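Local coordinates for intracellular protein transport protein USO1 (Saccharomyces cerevisiae S288c, PDB 6LSU) that is required for protein transport from the endoplasmic reticulum to the Golgi complex, this chain being the globular head of a dimeric, coiled-coil vesicle tether, at residues A[299-304]-A[349-354]; A[283-287]-A[310-314]; A[287-291]-A[340-344]; A[111-117]-A[251-255]. One frame throughout, in Å; residues are numbered along the deposited sequence.

Overall arrangement
All four contacts lie in the globular head, mostly in its armadillo repeats. Along the chain, interaction 4 closes before the others open; interactions 2 and 3 start from the same stretch, and interaction 1 crosses both. Interaction 4 ties the loop after helix 103-112 to helix 251-264 in ARM 4. Interactions 2 and 3 share Leu287, with centres about 9 Å apart; interactions 1 and 3, with centres about 12 Å apart, touch where Trp299 packs on Pro290. Interactions 1 and 2 both use helix 301-317. Interaction 4 lies about 17 Å from interaction 1, centre to centre, linked through Gln302 and Asn254. Interaction 2 forms the core of ARM 5, and interactions 1 and 3 pack that repeat on ARM 6.

Interaction 1 of 4, residues A[299-304]-A[349-354]; sequences WNDQRI and NIPKKV
A proline on a tryptophan joins ARM 5 to ARM 6 of the armadillo solenoid. Trp299 (phi/psi -106/135, chi1 m) precedes the N-cap Asn300, whose short amide suits capping: OD1 accepts from Arg303 N at 2.8 Å. The other segment is irregular, extended at Ile350 and Pro351; CA atoms lie 7.3 Å apart for Trp299-Pro351 and 6.6 Å for Ile304-Val354. Onto the flat indole sits Pro351 CD, polarised by its ring nitrogen and suited to the electron-rich face, 3.3 Å from the five-membered ring centroid and 8° off the normal, a CH-pi contact. Trp299 NE1, at the ring edge, donates to Asn349 O at 3.0 Å. Ile304 (m,t) extends CD1 to 3.7 Å from Pro351 CB, filling space beside the proline, and its CG2 meets Val354 CG2 at 4.0 Å. At the exposed margin, Asp301 OD1 and Lys353 NZ form a long salt bridge (3.9 Å). Trp299 and Val354 pack on Ile307, so this loop before helix 354-366 lies against the first two turns of helix 301-317.

Interaction 2 of 4, residues A[283-287]-A[310-314]; sequences LAHLL and ALDIV
This is a buried, wholly apolar helix-helix contact within ARM 5, the fifth armadillo repeat of the head domain, between the end of helix 280-287 and the second half of helix 301-317. Around the contact the two segments run roughly antiparallel: their axes approach to 10.7 Å, with 143° between the N-to-C directions and a signed crossing angle of -143°. The small alanine suits its place because its short side chain lets the CA atoms of Leu287 and Ala310, the nearest pair, approach to 7.0 Å while the leucine side chain packs on it. Leu283 and Leu287 do most of the reaching from helix 280-287. Leu287 (m,t) brings CD2 to 3.7 Å from Ala310 CB and 3.9 Å from Leu311 CD2. Leu311, also m,t, starts with its CA-to-CB bond pointing away, yet its end turns back to meet Leu287. Leu286 (t,p) contributes more lightly, its CD2 4.4 Å from Ala310 CB. The cluster belongs to a continuous core: helix 251-264 of the preceding repeat covers Leu286 and Ile313, while helices 337-346 and 354-366 of the next cover Leu311 and Val314. One turn before Leu287, Leu283 (t,p) lodges between two branched residues, with its CD2 3.9 Å from Ile313 CG2 and 3.6 Å from Val314 CG2.

Interaction 3 of 4, residues A[287-291]-A[340-344]; sequences LSEPI and VVLRL
Leu287, in the m,t rotamer, ends its helix by facing helix 337-346: its CB lies 3.8 Å from Val340 CG1 and its CD2 4.1 Å from Leu344 CD1. From Ser288 to Ile291 the backbone makes a type I turn, closed by Ile291 N to Ser288 O at 3.1 Å; Pro290 fits position i+2 (phi/psi -65/-13), and its ring offers Leu344 an apolar surface. CA atoms are nearest (5.9 Å) for Ser288 and Val340; Val340 (chi1 t) sets CG1 3.7 Å from Ser288 CB, and the serine hydroxyl bonds back to His285 O. The turn begins the connection from helix 280-287 to helix 301-317, the last two of ARM 5's three, and rests on helix 337-346 of ARM 6, an inter-repeat contact of the armadillo solenoid. Leu344 (m,t) enters the turn, with CD2 3.6 Å from Leu287 O and 3.8 Å from both Pro290 CG and Ile291 CD1. Ile291 (chi1 m, chi2 137°, between wells) places CD1 3.6 Å from Arg343 CB, so the arginine contributes its aliphatic base.

Interaction 4 of 4, residues A[111-117]-A[251-255]; sequences RLQNGKY and LVVND
A two-pronged salt bridge joins Arg111, near the C-terminal end of helix 103-112, to Asp255 in helix 251-264, so that the 111-117 segment packs against ARM 4, the fourth armadillo repeat. Arg111 NH2 donates to Asp255 OD1 at 2.7 Å and Arg111 NE to Asp255 OD2 at 2.8 Å, although the position of OD2 is less certain. Here the arginine is nearly extended (m,t,t, chi4 116°), so it reaches across to the aspartate, which has chi1 m and a carboxylate near the guanidinium plane. The CA atoms of these residues are 7.3 Å apart, and those of Tyr117 and Asn254 7.2 Å. After helix 103-112 the chain turns, with Asn114 N bonded to Arg111 O at 3.1 Å, and passes through Gly115 (phi/psi -147/-179) to the extended Lys116 and Tyr117. A CB at Gly115 would clash with Tyr117 CE1, so the absence of a side chain suits the fold of this loop. Tyr117 (chi1 m) sets its ring beside helix 251-264, one face over Asn254 CG, with Asn254 OD1 3.4 Å from Tyr117 CD2; that oxygen accepts a hydrogen bond from Gln302 NE2 of helix 301-317. Helix 204-218 packs on Arg111, Tyr117 and Asp255. Leu251 packs against both side chains, its CD1 over the guanidinium face, 3.6 Å from Arg111 CZ, and its CD2 at the tyrosine ring edge, 3.6 Å from Tyr117 CD2.

Interaction 1 of 4, residues A[299-304]-A[349-354]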
# COMPACT_ATOMS: atom_id res chain seq x y z
N TRP A 299 -3.88 17.94 10.89
CA TRP A 299 -4.01 16.85 9.91
C TRP A 299 -5.17 17.21 8.99
O TRP A 299 -6.15 17.77 9.47
CB TRP A 299 -4.17 15.49 10.60
CG TRP A 299 -2.86 14.89 11.05
CD1 TRP A 299 -2.46 14.73 12.34
CD2 TRP A 299 -1.80 14.35 10.23
NE1 TRP A 299 -1.25 14.12 12.38
CE2 TRP A 299 -0.79 13.91 11.10
CE3 TRP A 299 -1.57 14.25 8.86
CZ2 TRP A 299 0.41 13.34 10.66
CZ3 TRP A 299 -0.39 13.70 8.41
CH2 TRP A 299 0.59 13.26 9.29
N ASN A 300 -4.95 17.04 7.69
CA ASN A 300 -5.93 17.19 6.60
C ASN A 300 -5.51 16.26 5.48
O ASN A 300 -4.44 15.65 5.62
CB ASN A 300 -6.00 18.64 6.14
CG ASN A 300 -4.75 19.13 5.44
OD1 ASN A 300 -3.98 18.37 4.82
ND2 ASN A 300 -4.58 20.44 5.46
N ASP A 301 -6.32 16.15 4.45
CA ASP A 301 -6.20 15.14 3.38
C ASP A 301 -4.88 15.36 2.64
O ASP A 301 -4.22 14.42 2.30
CB ASP A 301 -7.41 15.25 2.45
CG ASP A 301 -8.65 14.57 3.01
OD1 ASP A 301 -8.50 13.47 3.56
OD2 ASP A 301 -9.73 15.14 2.91
N GLN A 302 -4.46 16.60 2.47
CA GLN A 302 -3.21 16.87 1.73
C GLN A 302 -2.01 16.37 2.55
O GLN A 302 -1.06 15.70 1.95
CB GLN A 302 -3.11 18.35 1.38
CG GLN A 302 -1.94 18.66 0.47
CD GLN A 302 -1.98 17.81 -0.77
OE1 GLN A 302 -2.87 17.96 -1.59
NE2 GLN A 302 -1.00 16.94 -0.99
N ARG A 303 -1.99 16.67 3.86
CA ARG A 303 -0.80 16.28 4.68
C ARG A 303 -0.77 14.76 4.85
O ARG A 303 0.34 14.20 4.82
CB ARG A 303 -0.86 16.99 6.02
CG ARG A 303 -0.91 18.49 5.82
CD ARG A 303 -1.25 19.20 7.07
NE ARG A 303 -1.10 20.60 6.80
CZ ARG A 303 -0.91 21.51 7.70
NH1 ARG A 303 -0.89 21.17 8.97
NH2 ARG A 303 -0.73 22.74 7.31
N ILE A 304 -1.94 14.13 4.91
CA ILE A 304 -2.07 12.64 4.94
C ILE A 304 -1.42 12.03 3.70
O ILE A 304 -0.60 11.08 3.84
CB ILE A 304 -3.54 12.19 5.07
CG1 ILE A 304 -4.01 12.49 6.51
CG2 ILE A 304 -3.72 10.71 4.69
CD1 ILE A 304 -5.52 12.34 6.74
N ASN A 349 -1.62 11.32 17.88
CA ASN A 349 -2.20 12.29 16.92
C ASN A 349 -1.74 11.91 15.51
O ASN A 349 -0.90 12.61 14.97
CB ASN A 349 -1.84 13.73 17.31
CG ASN A 349 -2.35 14.75 16.32
OD1 ASN A 349 -3.54 14.75 16.01
ND2 ASN A 349 -1.45 15.62 15.85
N ILE A 350 -2.21 10.75 15.02
CA ILE A 350 -1.94 10.21 13.66
C ILE A 350 -3.24 9.70 13.05
O ILE A 350 -3.89 8.84 13.65
CB ILE A 350 -0.92 9.08 13.71
CG1 ILE A 350 0.45 9.56 14.19
CG2 ILE A 350 -0.84 8.38 12.34
CD1 ILE A 350 1.11 10.54 13.28
N PRO A 351 -3.63 10.19 11.85
CA PRO A 351 -4.80 9.67 11.15
C PRO A 351 -4.80 8.15 10.89
O PRO A 351 -3.79 7.59 10.70
CB PRO A 351 -4.77 10.45 9.83
CG PRO A 351 -4.11 11.79 10.22
CD PRO A 351 -3.00 11.31 11.13
N LYS A 352 -5.99 7.53 10.93
CA LYS A 352 -6.27 6.10 10.68
C LYS A 352 -5.68 5.68 9.33
O LYS A 352 -5.17 4.59 9.22
CB LYS A 352 -7.78 5.87 10.71
CG LYS A 352 -8.40 6.20 12.07
CD LYS A 352 -9.89 5.94 12.23
CE LYS A 352 -10.37 6.27 13.63
NZ LYS A 352 -11.85 6.15 13.77
N LYS A 353 -5.78 6.52 8.32
CA LYS A 353 -5.22 6.18 6.99
C LYS A 353 -3.69 6.17 7.02
O LYS A 353 -3.09 5.55 6.09
CB LYS A 353 -5.56 7.26 5.97
CG LYS A 353 -7.01 7.32 5.53
CD LYS A 353 -7.10 7.60 4.04
CE LYS A 353 -8.43 8.19 3.64
NZ LYS A 353 -8.47 9.64 3.98
N VAL A 354 -3.06 6.83 8.01
CA VAL A 354 -1.58 6.87 8.10
C VAL A 354 -1.04 5.68 8.87
O VAL A 354 -0.06 5.12 8.33
CB VAL A 354 -1.05 8.20 8.65
CG1 VAL A 354 0.46 8.13 8.80
CG2 VAL A 354 -1.49 9.34 7.76

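Interaction 2 of 4, residues A[283-287]-A[310-314]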
# COMPACT_ATOMS: atom_id res chain seq x y z
N LEU A 283 14.62 12.87 4.56
CA LEU A 283 13.34 12.12 4.52
C LEU A 283 12.86 11.86 5.96
O LEU A 283 11.68 12.13 6.26
CB LEU A 283 13.59 10.82 3.76
CG LEU A 283 12.34 10.02 3.43
CD1 LEU A 283 11.36 10.87 2.67
CD2 LEU A 283 12.70 8.79 2.62
N ALA A 284 13.76 11.42 6.83
CA ALA A 284 13.55 11.26 8.28
C ALA A 284 13.05 12.56 8.86
O ALA A 284 12.15 12.53 9.70
CB ALA A 284 14.84 10.90 8.96
N HIS A 285 13.67 13.67 8.49
CA HIS A 285 13.35 14.97 9.13
C HIS A 285 11.89 15.35 8.78
O HIS A 285 11.15 15.91 9.67
CB HIS A 285 14.36 16.04 8.69
CG HIS A 285 13.89 17.39 9.09
ND1 HIS A 285 14.00 17.81 10.41
CD2 HIS A 285 13.28 18.38 8.39
CE1 HIS A 285 13.47 19.01 10.51
NE2 HIS A 285 13.03 19.40 9.29
N LEU A 286 11.52 15.10 7.51
CA LEU A 286 10.17 15.34 6.93
C LEU A 286 9.12 14.39 7.54
O LEU A 286 8.09 14.87 7.92
CB LEU A 286 10.27 15.12 5.42
CG LEU A 286 8.95 15.24 4.65
CD1 LEU A 286 8.48 16.69 4.71
CD2 LEU A 286 9.11 14.76 3.22
N LEU A 287 9.44 13.09 7.66
CA LEU A 287 8.58 12.09 8.30
C LEU A 287 8.39 12.45 9.79
O LEU A 287 7.33 12.17 10.37
CB LEU A 287 9.21 10.71 8.15
CG LEU A 287 9.07 10.08 6.76
CD1 LEU A 287 9.81 8.74 6.69
CD2 LEU A 287 7.60 9.87 6.47
N ALA A 310 5.64 10.04 1.19
CA ALA A 310 6.95 9.92 1.87
C ALA A 310 7.23 8.48 2.37
O ALA A 310 8.30 7.95 2.09
CB ALA A 310 7.03 10.94 2.99
N LEU A 311 6.27 7.87 3.06
CA LEU A 311 6.36 6.48 3.57
C LEU A 311 6.56 5.53 2.40
O LEU A 311 7.33 4.56 2.59
CB LEU A 311 5.15 6.13 4.41
CG LEU A 311 5.13 6.78 5.80
CD1 LEU A 311 3.78 6.55 6.52
CD2 LEU A 311 6.26 6.26 6.68
N ASP A 312 5.91 5.80 1.27
CA ASP A 312 5.96 4.91 0.07
C ASP A 312 7.40 4.96 -0.47
O ASP A 312 7.92 3.91 -0.84
CB ASP A 312 4.88 5.25 -0.98
CG ASP A 312 3.46 4.83 -0.57
OD1 ASP A 312 3.33 4.03 0.43
OD2 ASP A 312 2.51 5.30 -1.22
N ILE A 313 8.05 6.11 -0.44
CA ILE A 313 9.43 6.25 -0.95
C ILE A 313 10.30 5.35 -0.09
O ILE A 313 11.06 4.55 -0.69
CB ILE A 313 9.88 7.70 -0.92
CG1 ILE A 313 9.24 8.51 -2.06
CG2 ILE A 313 11.38 7.76 -0.92
CD1 ILE A 313 9.19 10.02 -1.77
N VAL A 314 10.20 5.42 1.25
CA VAL A 314 10.95 4.42 2.08
C VAL A 314 10.68 3.00 1.58
O VAL A 314 11.67 2.27 1.35
CB VAL A 314 10.66 4.55 3.57
CG1 VAL A 314 11.49 3.57 4.36
CG2 VAL A 314 10.93 5.97 4.09

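Interaction 3 of 4, residues A[287-291]-A[340-344]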
# COMPACT_ATOMS: atom_id res chain seq x y z
N LEU A 287 9.44 13.09 7.66
CA LEU A 287 8.58 12.09 8.30
C LEU A 287 8.39 12.45 9.79
O LEU A 287 7.33 12.17 10.37
CB LEU A 287 9.21 10.71 8.15
CG LEU A 287 9.07 10.08 6.76
CD1 LEU A 287 9.81 8.74 6.69
CD2 LEU A 287 7.60 9.87 6.47
N SER A 288 9.35 13.10 10.39
CA SER A 288 9.34 13.31 11.86
C SER A 288 8.56 14.59 12.19
O SER A 288 8.18 14.76 13.36
CB SER A 288 10.72 13.31 12.46
OG SER A 288 11.23 14.63 12.54
N GLU A 289 8.18 15.37 11.19
CA GLU A 289 7.42 16.62 11.40
C GLU A 289 6.20 16.46 12.30
O GLU A 289 5.97 17.29 13.18
CB GLU A 289 7.04 17.23 10.07
CG GLU A 289 7.92 18.40 9.74
CD GLU A 289 7.95 18.71 8.25
OE1 GLU A 289 9.12 18.90 7.69
OE2 GLU A 289 6.83 18.78 7.69
N PRO A 290 5.31 15.47 12.13
CA PRO A 290 4.10 15.43 12.94
C PRO A 290 4.33 15.21 14.46
O PRO A 290 3.40 15.40 15.16
CB PRO A 290 3.36 14.21 12.40
CG PRO A 290 3.97 13.97 11.07
CD PRO A 290 5.42 14.34 11.21
N ILE A 291 5.53 14.82 14.88
CA ILE A 291 5.86 14.48 16.29
C ILE A 291 6.66 15.61 16.96
O ILE A 291 7.87 15.78 16.67
CB ILE A 291 6.65 13.18 16.32
CG1 ILE A 291 5.79 12.04 15.81
CG2 ILE A 291 7.22 12.94 17.69
CD1 ILE A 291 6.56 11.14 14.87
N VAL A 340 11.60 6.59 13.42
CA VAL A 340 10.63 7.67 13.06
C VAL A 340 9.32 7.03 12.52
O VAL A 340 8.24 7.53 12.92
CB VAL A 340 11.23 8.67 12.07
CG1 VAL A 340 10.18 9.70 11.65
CG2 VAL A 340 12.41 9.37 12.72
N VAL A 341 9.39 6.02 11.65
CA VAL A 341 8.09 5.49 11.12
C VAL A 341 7.31 4.77 12.25
O VAL A 341 6.12 4.85 12.25
CB VAL A 341 8.21 4.72 9.79
CG1 VAL A 341 9.32 5.21 8.89
CG2 VAL A 341 8.23 3.25 9.95
N LEU A 342 7.98 4.14 13.21
CA LEU A 342 7.32 3.45 14.35
C LEU A 342 6.72 4.47 15.28
O LEU A 342 5.68 4.15 15.84
CB LEU A 342 8.30 2.60 15.15
CG LEU A 342 8.80 1.32 14.47
CD1 LEU A 342 9.84 0.64 15.36
CD2 LEU A 342 7.64 0.41 14.17
N ARG A 343 7.31 5.67 15.41
CA ARG A 343 6.64 6.79 16.12
C ARG A 343 5.35 7.14 15.39
O ARG A 343 4.37 7.37 16.09
CB ARG A 343 7.54 8.02 16.26
CG ARG A 343 8.48 7.89 17.44
CD ARG A 343 9.29 9.17 17.65
NE ARG A 343 10.61 8.81 18.17
CZ ARG A 343 11.77 8.99 17.55
NH1 ARG A 343 11.84 9.62 16.39
NH2 ARG A 343 12.88 8.56 18.12
N LEU A 344 5.35 7.22 14.06
CA LEU A 344 4.14 7.56 13.27
C LEU A 344 3.09 6.45 13.47
O LEU A 344 1.89 6.78 13.49
CB LEU A 344 4.51 7.73 11.79
CG LEU A 344 5.33 8.98 11.45
CD1 LEU A 344 5.72 8.95 9.99
CD2 LEU A 344 4.58 10.27 11.72

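Interaction 4 of 4, residues A[111-117]-A[251-255]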
# COMPACT_ATOMS: atom_id res chain seq x y z
N ARG A 111 -0.20 15.70 -13.13
CA ARG A 111 -0.38 15.01 -11.82
C ARG A 111 -1.06 13.64 -12.00
O ARG A 111 -0.41 12.63 -11.61
CB ARG A 111 -1.19 15.85 -10.85
CG ARG A 111 -0.52 17.18 -10.54
CD ARG A 111 -1.30 18.03 -9.57
NE ARG A 111 -0.33 18.97 -9.06
CZ ARG A 111 -0.38 20.27 -9.25
NH1 ARG A 111 -1.41 20.80 -9.90
NH2 ARG A 111 0.56 21.05 -8.77
N LEU A 112 -2.31 13.57 -12.48
CA LEU A 112 -3.12 12.32 -12.39
C LEU A 112 -2.43 11.20 -13.18
O LEU A 112 -2.33 10.08 -12.65
CB LEU A 112 -4.54 12.54 -12.89
CG LEU A 112 -5.36 13.51 -12.06
CD1 LEU A 112 -6.80 13.58 -12.55
CD2 LEU A 112 -5.32 13.14 -10.58
N GLN A 113 -1.91 11.52 -14.36
CA GLN A 113 -1.26 10.53 -15.27
C GLN A 113 0.03 9.97 -14.64
O GLN A 113 0.51 8.91 -15.12
CB GLN A 113 -0.92 11.11 -16.66
CG GLN A 113 -2.15 11.48 -17.49
CD GLN A 113 -1.81 11.82 -18.92
OE1 GLN A 113 -0.74 11.49 -19.45
NE2 GLN A 113 -2.72 12.52 -19.57
N ASN A 114 0.65 10.65 -13.69
CA ASN A 114 2.04 10.28 -13.30
C ASN A 114 2.22 10.19 -11.78
O ASN A 114 3.31 9.81 -11.39
CB ASN A 114 3.07 11.22 -13.91
CG ASN A 114 2.87 11.47 -15.40
OD1 ASN A 114 3.22 10.64 -16.24
ND2 ASN A 114 2.30 12.61 -15.76
N GLY A 115 1.19 10.46 -10.97
CA GLY A 115 1.34 10.49 -9.50
C GLY A 115 0.08 10.02 -8.81
O GLY A 115 -0.88 9.66 -9.53
N LYS A 116 0.09 10.02 -7.47
CA LYS A 116 -1.04 9.66 -6.58
C LYS A 116 -1.37 10.92 -5.79
O LYS A 116 -0.48 11.43 -5.06
CB LYS A 116 -0.71 8.48 -5.64
CG LYS A 116 -0.28 7.18 -6.33
CD LYS A 116 1.13 7.22 -6.91
CE LYS A 116 1.39 6.20 -8.00
NZ LYS A 116 2.69 6.46 -8.67
N TYR A 117 -2.56 11.46 -6.01
CA TYR A 117 -2.93 12.80 -5.50
C TYR A 117 -4.10 12.65 -4.54
O TYR A 117 -4.68 11.55 -4.47
CB TYR A 117 -3.04 13.75 -6.71
CG TYR A 117 -1.71 14.37 -7.04
CD1 TYR A 117 -0.75 13.66 -7.76
CD2 TYR A 117 -1.36 15.63 -6.53
CE1 TYR A 117 0.50 14.21 -8.01
CE2 TYR A 117 -0.12 16.19 -6.79
CZ TYR A 117 0.81 15.47 -7.53
OH TYR A 117 2.05 15.92 -7.85
N LEU A 251 0.26 21.21 -2.65
CA LEU A 251 0.44 20.39 -3.86
C LEU A 251 1.92 20.32 -4.28
O LEU A 251 2.35 19.20 -4.68
CB LEU A 251 -0.44 20.94 -4.97
CG LEU A 251 -1.82 20.34 -5.04
CD1 LEU A 251 -2.48 20.85 -6.33
CD2 LEU A 251 -1.77 18.83 -5.03
N VAL A 252 2.66 21.43 -4.17
CA VAL A 252 4.07 21.47 -4.66
C VAL A 252 4.87 20.36 -3.96
O VAL A 252 5.61 19.65 -4.66
CB VAL A 252 4.71 22.85 -4.51
CG1 VAL A 252 6.16 22.83 -4.96
CG2 VAL A 252 3.95 23.88 -5.32
N VAL A 253 4.69 20.18 -2.65
CA VAL A 253 5.33 19.07 -1.89
C VAL A 253 4.84 17.72 -2.40
O VAL A 253 5.67 16.83 -2.53
CB VAL A 253 5.11 19.22 -0.38
CG1 VAL A 253 5.58 18.01 0.37
CG2 VAL A 253 5.82 20.46 0.09
N ASN A 254 3.55 17.59 -2.68
CA ASN A 254 2.96 16.35 -3.26
C ASN A 254 3.66 16.07 -4.60
O ASN A 254 4.12 14.92 -4.83
CB ASN A 254 1.46 16.52 -3.47
CG ASN A 254 0.71 15.21 -3.48
OD1 ASN A 254 -0.47 15.20 -3.25
ND2 ASN A 254 1.37 14.12 -3.72
N ASP A 255 3.79 17.10 -5.44
CA ASP A 255 4.53 17.00 -6.74
C ASP A 255 5.98 16.59 -6.45
O ASP A 255 6.40 15.55 -6.95
CB ASP A 255 4.42 18.28 -7.55
CG ASP A 255 2.98 18.81 -7.74
OD1 ASP A 255 2.83 20.03 -7.83
OD2 ASP A 255 2.01 18.00 -7.79